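Local coordinates for synaptic vesicle membrane protein VAT-1 homolog-like (Homo sapiens, PDB 4A27) that probably acts as an oxidoreductase of the zinc-containing alcohol dehydrogenase family, quinone oxidoreductase subfamily, though its own reaction is not established, at residues D30-I35 and C102-F107; A138-G143 and P167-F172; G143-V148 and E207-V212. One frame throughout, in Å; residues are numbered along the deposited sequence.

Contact 1 of 3, residues D30-I35 and C102-F107; sequences DGELKI and CTPVEF
Gly31 O takes the shortest and straightest hydrogen bond between the segments, from Val105 N, plus a CA-H...O contact from Pro104 CA; Leu33 O is gripped by the same number. Val105 N reaches Gly31 O at 2.9 Å, in the carbonyl plane and nearly straight (167° at the hydrogen). Val105 also leans its side chain on this oxygen: CG1, turned into the crowded position between its own N and carbonyl carbon (chi1 72°), lies 3.6 Å from Gly31 O. Leu33 and Thr103 form an antiparallel hydrogen-bonded pair. Thr103 N meets Leu33 O almost along the C=O axis, and Cys102 CA adds a CA-H...O contact to the same oxygen at 3.2 Å. In return Leu33 N approaches Thr103 O from above the carbonyl plane, at 3.1 Å. The flanking pairs, Glu32-Pro104 and Lys34-Cys102, are non-hydrogen-bonded, so a proline without N-H costs this ladder nothing. Cys102 SG, anti to its carbonyl carbon, lies alongside the root of Lys34, 3.8 Å from Lys34 CB; the extended lysine then carries NZ away to a salt bridge with Glu27. Glu32 CG rests over the Thr103-Pro104 peptide, 4.0 Å from Pro104 N, and OE1 hydrogen-bonds Gln29 N. On the face of Leu33 and Thr103 the side chains are buried. There the side chains of Leu33 and Val105 cross at about a right angle, Leu33 CD2 4.1 Å from Val105 CG2, with Tyr82 packed on both residues, and Thr103 OG1 bonds to Phe91 O. The pairing joins strands 32-42 and 100-104 of the GroES-like domain. Glu32, Lys34 and Thr103 have their strongest polar partners elsewhere; the two segments are therefore held by main-chain pairing and apolar packing, with no salt bridge between them.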
loop_
_atom_site.group_PDB
_atom_site.type_symbol
_atom_site.label_atom_id
_atom_site.label_comp_id
_atom_site.label_asym_id
_atom_site.label_seq_id
_atom_site.Cartn_x
_atom_site.Cartn_y
_atom_site.Cartn_z
ATOM N N ASP A 30 -11.366 34.612 -10.887
ATOM C CA ASP A 30 -12.127 34.205 -9.702
ATOM C C ASP A 30 -11.462 32.984 -9.040
ATOM O O ASP A 30 -11.088 32.009 -9.711
ATOM C CB ASP A 30 -13.592 33.918 -10.047
ATOM N N GLY A 31 -11.275 33.058 -7.725
ATOM C CA GLY A 31 -10.670 31.952 -6.979
ATOM C C GLY A 31 -9.161 31.778 -7.142
ATOM O O GLY A 31 -8.615 30.780 -6.676
ATOM N N GLU A 32 -8.484 32.734 -7.793
ATOM C CA GLU A 32 -7.026 32.694 -7.954
ATOM C C GLU A 32 -6.429 33.784 -7.090
ATOM O O GLU A 32 -7.145 34.669 -6.630
ATOM C CB GLU A 32 -6.619 32.928 -9.409
ATOM C CG GLU A 32 -7.078 31.837 -10.373
ATOM C CD GLU A 32 -6.492 32.021 -11.772
ATOM O OE1 GLU A 32 -6.166 33.175 -12.151
ATOM O OE2 GLU A 32 -6.352 31.005 -12.489
ATOM N N LEU A 33 -5.131 33.708 -6.824
ATOM C CA LEU A 33 -4.424 34.896 -6.381
ATOM C C LEU A 33 -3.174 35.133 -7.224
ATOM O O LEU A 33 -2.753 34.268 -7.994
ATOM C CB LEU A 33 -4.167 34.898 -4.867
ATOM C CG LEU A 33 -3.565 33.677 -4.195
ATOM C CD1 LEU A 33 -2.071 33.744 -4.408
ATOM C CD2 LEU A 33 -3.904 33.611 -2.716
ATOM N N LYS A 34 -2.659 36.354 -7.113
ATOM C CA LYS A 34 -1.515 36.823 -7.856
ATOM C C LYS A 34 -0.346 36.889 -6.898
ATOM O O LYS A 34 -0.460 37.489 -5.816
ATOM C CB LYS A 34 -1.817 38.217 -8.406
ATOM C CG LYS A 34 -0.733 38.824 -9.286
ATOM C CD LYS A 34 -1.112 40.283 -9.637
ATOM C CE LYS A 34 -0.048 41.026 -10.442
ATOM N NZ LYS A 34 -0.517 42.402 -10.856
ATOM N N ILE A 35 0.775 36.291 -7.308
ATOM C CA ILE A 35 1.968 36.160 -6.467
ATOM C C ILE A 35 3.155 36.824 -7.131
ATOM O O ILE A 35 3.470 36.560 -8.310
ATOM C CB ILE A 35 2.360 34.634 -6.179
ATOM C CG1 ILE A 35 1.288 33.925 -5.366
ATOM C CG2 ILE A 35 3.699 34.596 -5.412
ATOM C CD1 ILE A 35 1.466 32.398 -5.165
ATOM N N CYS A 102 -0.100 33.757 -11.352
ATOM C CA CYS A 102 -1.444 33.591 -10.844
ATOM C C CYS A 102 -1.732 32.092 -10.753
ATOM O O CYS A 102 -1.336 31.327 -11.631
ATOM C CB CYS A 102 -2.462 34.308 -11.751
ATOM S SG CYS A 102 -2.431 36.147 -11.571
ATOM N N THR A 103 -2.385 31.666 -9.671
ATOM C CA THR A 103 -2.709 30.239 -9.474
ATOM C C THR A 103 -3.940 30.086 -8.557
ATOM O O THR A 103 -4.153 30.920 -7.650
ATOM C CB THR A 103 -1.474 29.449 -8.876
ATOM O OG1 THR A 103 -1.612 28.027 -9.092
ATOM C CG2 THR A 103 -1.291 29.759 -7.386
ATOM N N PRO A 104 -4.758 29.038 -8.797
ATOM C CA PRO A 104 -5.938 28.819 -7.959
ATOM C C PRO A 104 -5.568 28.690 -6.482
ATOM O O PRO A 104 -4.558 28.082 -6.146
ATOM C CB PRO A 104 -6.524 27.517 -8.505
ATOM C CG PRO A 104 -6.083 27.451 -9.914
ATOM C CD PRO A 104 -4.703 28.084 -9.929
ATOM N N VAL A 105 -6.379 29.283 -5.616
ATOM C CA VAL A 105 -6.079 29.382 -4.206
ATOM C C VAL A 105 -5.890 28.001 -3.519
ATOM O O VAL A 105 -5.215 27.916 -2.490
ATOM C CB VAL A 105 -7.193 30.180 -3.462
ATOM C CG1 VAL A 105 -8.475 29.331 -3.354
ATOM C CG2 VAL A 105 -6.726 30.653 -2.092
ATOM N N GLU A 106 -6.463 26.926 -4.076
ATOM C CA GLU A 106 -6.314 25.623 -3.447
ATOM C C GLU A 106 -4.874 25.121 -3.506
ATOM O O GLU A 106 -4.532 24.233 -2.741
ATOM C CB GLU A 106 -7.309 24.555 -3.951
ATOM C CG GLU A 106 -7.276 24.235 -5.416
ATOM C CD GLU A 106 -8.197 25.120 -6.242
ATOM O OE1 GLU A 106 -8.596 26.222 -5.755
ATOM O OE2 GLU A 106 -8.492 24.717 -7.394
ATOM N N PHE A 107 -4.041 25.714 -4.370
ATOM C CA PHE A 107 -2.641 25.336 -4.475
ATOM C C PHE A 107 -1.662 26.263 -3.755
ATOM O O PHE A 107 -0.448 26.196 -3.976
ATOM C CB PHE A 107 -2.253 25.232 -5.936
ATOM C CG PHE A 107 -3.140 24.352 -6.716
ATOM C CD1 PHE A 107 -3.361 23.029 -6.321
ATOM C CD2 PHE A 107 -3.792 24.843 -7.844
ATOM C CE1 PHE A 107 -4.190 22.198 -7.061
ATOM C CE2 PHE A 107 -4.636 24.040 -8.583
ATOM C CZ PHE A 107 -4.846 22.719 -8.204
#

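Contact 2 of 3, residues A138-G143 and P167-F172; sequences ANLREG and PNVTVF. With EDO (1,2-ethanediol), chain C.
A backbone hydrogen bond joins Gly143 N to Pro167 O over 3.3 Å, with the donor in the carbonyl plane, and Glu142 CA makes a CA-H...O contact with the same oxygen. Gly143 CA does likewise with Asn168 O, at 3.1 Å, which brings the backbones of Gly143 and Asn168 to 4.8 Å between their CA atoms. Van der Waals packing comes next. Glu142 crosses Pro167 obliquely, Glu142 CG 3.6 Å from Pro167 CD and Glu142 CD near CB and CG of the proline ring. Deeper in, the apolar tips of Leu140 and Val169 meet: Leu140 CG is anti to its backbone N (chi1 179°), which sends Leu140 CD1 to within 4.0 Å of Val169 CG1, and Cys163 of helix 154-163 packs on both residues. These loops lead into strands 145-148 and 170-175, neighbouring parallel strands joined through helix 154-163, the beta-alpha-beta crossover that opens the Rossmann-type domain. Polar side chains act mostly within 138-143. Arg141, bent at chi3, folds back so that its NE bonds to Asn139 O at 2.9 Å, the acceptor lying in the guanidinium plane, while Asn139 ND2 sits above one guanidinium face near its rim, without a hydrogen bond to Arg141 NE. A bound ethanediol, probably from the crystallisation liquor, places O2 2.8 Å from Asn139 N, and Arg141 NH2 bonds weakly to the same oxygen. Arg141 NH1 turns to the dimer interface, in a salt bridge with Glu136 of the second subunit, whose own Asn139 packs against Asn139.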
loop_
_atom_site.group_PDB
_atom_site.type_symbol
_atom_site.label_atom_id
_atom_site.label_comp_id
_atom_site.label_asym_id
_atom_site.label_seq_id
_atom_site.Cartn_x
_atom_site.Cartn_y
_atom_site.Cartn_z
ATOM N N ALA A 138 2.637 3.911 1.137
ATOM C CA ALA A 138 3.063 3.001 2.133
ATOM C C ALA A 138 2.424 3.515 3.407
ATOM O O ALA A 138 1.805 4.600 3.410
ATOM C CB ALA A 138 4.609 3.011 2.213
ATOM N N ASN A 139 2.550 2.752 4.478
ATOM C CA ASN A 139 2.068 3.179 5.822
ATOM C C ASN A 139 3.267 2.944 6.744
ATOM O O ASN A 139 3.285 1.983 7.487
ATOM C CB ASN A 139 0.845 2.304 6.230
ATOM C CG ASN A 139 0.338 2.584 7.635
ATOM O OD1 ASN A 139 0.613 3.631 8.216
ATOM N ND2 ASN A 139 -0.392 1.605 8.202
ATOM N N LEU A 140 4.272 3.811 6.673
ATOM C CA LEU A 140 5.459 3.703 7.515
ATOM C C LEU A 140 5.121 3.765 8.988
ATOM O O LEU A 140 4.459 4.696 9.421
ATOM C CB LEU A 140 6.476 4.814 7.202
ATOM C CG LEU A 140 7.759 4.815 8.036
ATOM C CD1 LEU A 140 8.639 3.539 7.769
ATOM C CD2 LEU A 140 8.527 6.108 7.763
ATOM N N ARG A 141 5.603 2.774 9.733
ATOM C CA ARG A 141 5.376 2.652 11.210
ATOM C C ARG A 141 6.671 2.252 11.917
ATOM O O ARG A 141 7.639 1.852 11.268
ATOM C CB ARG A 141 4.287 1.566 11.541
ATOM C CG ARG A 141 2.830 2.021 11.275
ATOM C CD ARG A 141 1.892 0.808 10.957
ATOM N NE ARG A 141 2.138 0.319 9.606
ATOM C CZ ARG A 141 1.732 -0.842 9.111
ATOM N NH1 ARG A 141 1.028 -1.684 9.849
ATOM N NH2 ARG A 141 2.033 -1.147 7.856
ATOM N N GLU A 142 6.642 2.320 13.258
ATOM C CA GLU A 142 7.751 1.983 14.138
ATOM C C GLU A 142 8.437 0.692 13.787
ATOM O O GLU A 142 7.773 -0.287 13.539
ATOM C CB GLU A 142 7.284 1.877 15.606
ATOM C CG GLU A 142 7.305 3.173 16.382
ATOM C CD GLU A 142 7.147 2.984 17.906
ATOM O OE1 GLU A 142 7.880 2.158 18.513
ATOM O OE2 GLU A 142 6.273 3.670 18.495
ATOM N N GLY A 143 9.777 0.698 13.777
ATOM C CA GLY A 143 10.556 -0.519 13.545
ATOM C C GLY A 143 10.772 -0.916 12.090
ATOM O O GLY A 143 11.445 -1.899 11.799
ATOM N N PRO A 167 9.558 6.474 15.338
ATOM C CA PRO A 167 10.604 5.773 16.117
ATOM C C PRO A 167 11.181 4.497 15.485
ATOM O O PRO A 167 10.468 3.713 14.841
ATOM C CB PRO A 167 9.897 5.426 17.429
ATOM C CG PRO A 167 8.679 6.288 17.484
ATOM C CD PRO A 167 8.295 6.590 16.077
ATOM N N ASN A 168 12.494 4.341 15.640
ATOM C CA ASN A 168 13.215 3.129 15.297
ATOM C C ASN A 168 13.038 2.757 13.832
ATOM O O ASN A 168 12.804 1.594 13.494
ATOM C CB ASN A 168 12.801 1.951 16.208
ATOM C CG ASN A 168 12.763 2.337 17.677
ATOM O OD1 ASN A 168 13.769 2.748 18.240
ATOM N ND2 ASN A 168 11.590 2.238 18.290
ATOM N N VAL A 169 13.180 3.736 12.947
ATOM C CA VAL A 169 13.104 3.430 11.525
ATOM C C VAL A 169 14.477 3.416 10.976
ATOM O O VAL A 169 15.210 4.377 11.159
ATOM C CB VAL A 169 12.172 4.411 10.803
ATOM C CG1 VAL A 169 12.251 4.290 9.274
ATOM C CG2 VAL A 169 10.745 4.074 11.249
ATOM N N THR A 170 14.832 2.337 10.273
ATOM C CA THR A 170 16.165 2.213 9.698
ATOM C C THR A 170 16.143 2.614 8.233
ATOM O O THR A 170 15.438 2.010 7.427
ATOM C CB THR A 170 16.699 0.768 9.862
ATOM O OG1 THR A 170 16.694 0.436 11.244
ATOM C CG2 THR A 170 18.101 0.607 9.332
ATOM N N VAL A 171 16.917 3.641 7.903
ATOM C CA VAL A 171 16.947 4.200 6.562
ATOM C C VAL A 171 18.261 3.813 5.906
ATOM O O VAL A 171 19.354 4.095 6.422
ATOM C CB VAL A 171 16.799 5.740 6.602
ATOM C CG1 VAL A 171 16.749 6.358 5.169
ATOM C CG2 VAL A 171 15.553 6.174 7.487
ATOM N N PHE A 172 18.136 3.151 4.783
ATOM C CA PHE A 172 19.242 2.788 3.941
ATOM C C PHE A 172 19.215 3.757 2.775
ATOM O O PHE A 172 18.146 3.975 2.174
ATOM C CB PHE A 172 19.055 1.359 3.434
ATOM C CG PHE A 172 19.139 0.295 4.517
ATOM C CD1 PHE A 172 20.366 -0.229 4.884
ATOM C CD2 PHE A 172 18.017 -0.169 5.167
ATOM C CE1 PHE A 172 20.452 -1.213 5.868
ATOM C CE2 PHE A 172 18.086 -1.143 6.144
ATOM C CZ PHE A 172 19.328 -1.667 6.501
HETATM C C1 EDO C . 4.782 -1.643 4.209
HETATM O O1 EDO C . 4.698 -2.331 2.946
HETATM C C2 EDO C . 4.226 -0.246 4.054
HETATM O O2 EDO C . 3.132 0.024 4.951
#

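Contact 3 of 3, residues G143-V148 and E207-V212; sequences GMSVLV and EGVDIV
Asp210 CB, directed at the 143-148 segment, lies 3.2 Å from Met144 CE, a tight fit made when the methionine chain bends at chi3 (43°). Asp210 CG, anti to its own carbonyl carbon (chi1 -62°), is 3.8 Å from the same Met144 CE. At the tip, Asp210 OD2 takes Ser145 N at 2.8 Å on its anti lone pair, with Met144 CA close by and Lys229 forming a salt bridge to the same oxygen. An alanine at Asp210 removes the carboxylate shared by Ser145 N and Lys229, and would probably loosen the start of the strand pairing. At the corner, Asp210 N bonds weakly to Ser145 O, which also accepts Ile211 N; from there the strands pair in parallel, Leu147 N bonding almost straight (169°) to Ile211 O at 2.8 Å. Val146 and Ile211 lie side by side on one face of the sheet, Val146 CG2 4.2 Å from Ile211 CD1; Leu147 and Val212 share the other. In this Rossmann-type sheet, strand 145-148 lies between 209-215 and 170-175, with Val146 touching Cys163 of helix 154-163 and Leu147 meeting Phe172 of strand 170-175.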
loop_
_atom_site.group_PDB
_atom_site.type_symbol
_atom_site.label_atom_id
_atom_site.label_comp_id
_atom_site.label_asym_id
_atom_site.label_seq_id
_atom_site.Cartn_x
_atom_site.Cartn_y
_atom_site.Cartn_z
ATOM N N GLY A 143 9.777 0.698 13.777
ATOM C CA GLY A 143 10.556 -0.519 13.545
ATOM C C GLY A 143 10.772 -0.916 12.090
ATOM O O GLY A 143 11.445 -1.899 11.799
ATOM N N MET A 144 10.217 -0.176 11.150
ATOM C CA MET A 144 10.336 -0.581 9.750
ATOM C C MET A 144 11.637 -0.116 9.146
ATOM O O MET A 144 12.363 0.657 9.731
ATOM C CB MET A 144 9.169 -0.005 8.952
ATOM C CG MET A 144 7.884 -0.649 9.355
ATOM S SD MET A 144 6.441 -0.125 8.430
ATOM C CE MET A 144 7.087 -0.122 6.813
ATOM N N SER A 145 11.917 -0.576 7.933
ATOM C CA SER A 145 13.088 -0.142 7.260
ATOM C C SER A 145 12.764 0.297 5.829
ATOM O O SER A 145 11.823 -0.194 5.192
ATOM C CB SER A 145 14.137 -1.256 7.319
ATOM O OG SER A 145 13.930 -2.184 6.273
ATOM N N VAL A 146 13.532 1.272 5.359
ATOM C CA VAL A 146 13.299 1.946 4.107
ATOM C C VAL A 146 14.592 2.031 3.306
ATOM O O VAL A 146 15.643 2.372 3.851
ATOM C CB VAL A 146 12.810 3.388 4.325
ATOM C CG1 VAL A 146 12.516 4.033 2.953
ATOM C CG2 VAL A 146 11.575 3.429 5.247
ATOM N N LEU A 147 14.500 1.741 2.016
ATOM C CA LEU A 147 15.584 1.998 1.115
ATOM C C LEU A 147 15.252 3.179 0.242
ATOM O O LEU A 147 14.261 3.146 -0.499
ATOM C CB LEU A 147 15.879 0.774 0.205
ATOM C CG LEU A 147 16.992 0.951 -0.864
ATOM C CD1 LEU A 147 18.314 1.407 -0.231
ATOM C CD2 LEU A 147 17.279 -0.337 -1.642
ATOM N N VAL A 148 16.124 4.183 0.301
ATOM C CA VAL A 148 15.986 5.390 -0.481
ATOM C C VAL A 148 17.121 5.529 -1.476
ATOM O O VAL A 148 18.259 5.737 -1.087
ATOM C CB VAL A 148 16.034 6.634 0.445
ATOM C CG1 VAL A 148 15.355 7.801 -0.245
ATOM C CG2 VAL A 148 15.327 6.282 1.743
ATOM N N GLU A 207 16.426 -10.245 5.340
ATOM C CA GLU A 207 15.094 -10.200 4.728
ATOM C C GLU A 207 14.864 -9.003 3.768
ATOM O O GLU A 207 13.990 -9.041 2.898
ATOM C CB GLU A 207 14.063 -10.193 5.878
ATOM C CG GLU A 207 14.011 -8.874 6.732
ATOM C CD GLU A 207 15.050 -8.818 7.856
ATOM O OE1 GLU A 207 16.244 -9.070 7.603
ATOM O OE2 GLU A 207 14.674 -8.501 8.998
ATOM N N GLY A 208 15.642 -7.946 3.960
ATOM C CA GLY A 208 15.579 -6.756 3.114
ATOM C C GLY A 208 14.862 -5.615 3.817
ATOM O O GLY A 208 15.037 -5.421 5.046
ATOM N N VAL A 209 14.035 -4.879 3.054
ATOM C CA VAL A 209 13.327 -3.720 3.610
ATOM C C VAL A 209 11.806 -3.745 3.410
ATOM O O VAL A 209 11.273 -4.441 2.539
ATOM C CB VAL A 209 13.900 -2.394 3.033
ATOM C CG1 VAL A 209 15.349 -2.187 3.484
ATOM C CG2 VAL A 209 13.798 -2.418 1.525
ATOM N N ASP A 210 11.122 -2.946 4.230
ATOM C CA ASP A 210 9.692 -2.775 4.137
ATOM C C ASP A 210 9.264 -1.887 2.984
ATOM O O ASP A 210 8.208 -2.138 2.374
ATOM C CB ASP A 210 9.164 -2.167 5.438
ATOM C CG ASP A 210 9.416 -3.064 6.629
ATOM O OD1 ASP A 210 8.703 -4.078 6.722
ATOM O OD2 ASP A 210 10.348 -2.788 7.428
ATOM N N ILE A 211 10.066 -0.854 2.684
ATOM C CA ILE A 211 9.713 0.103 1.647
ATOM C C ILE A 211 10.918 0.417 0.775
ATOM O O ILE A 211 12.004 0.770 1.289
ATOM C CB ILE A 211 9.222 1.420 2.229
ATOM C CG1 ILE A 211 8.023 1.232 3.163
ATOM C CG2 ILE A 211 8.942 2.457 1.081
ATOM C CD1 ILE A 211 7.705 2.534 3.930
ATOM N N VAL A 212 10.733 0.314 -0.543
ATOM C CA VAL A 212 11.741 0.786 -1.477
ATOM C C VAL A 212 11.163 1.981 -2.254
ATOM O O VAL A 212 10.069 1.854 -2.811
ATOM C CB VAL A 212 12.204 -0.300 -2.470
ATOM C CG1 VAL A 212 13.242 0.319 -3.476
ATOM C CG2 VAL A 212 12.844 -1.501 -1.737
#

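In the fold
Contacts 2 and 3 share Gly143 and both reach the same Rossmann-type parallel sheet, contact 3 within it and contact 2 in the loops leading to strands 145-148 and 170-175. Their centres are about 7 Å apart; Phe172 O and N probably hydrogen-bond to Val148 N and Val146 O, knitting the two together. Contact 1 lies on the opposite side of the chain's centre, in the GroES-like domain, with nearest atoms about 21 Å from contact 2 and about 25 Å from contact 3. Contact 3 is buried core, contact 1 partly buried, contact 2 mostly surface. Their chemistry follows: antiparallel backbone bonds in contact 1, parallel ones plus a carboxylate in contact 3, and in contact 2 sparse loop packing that reaches the dimer interface.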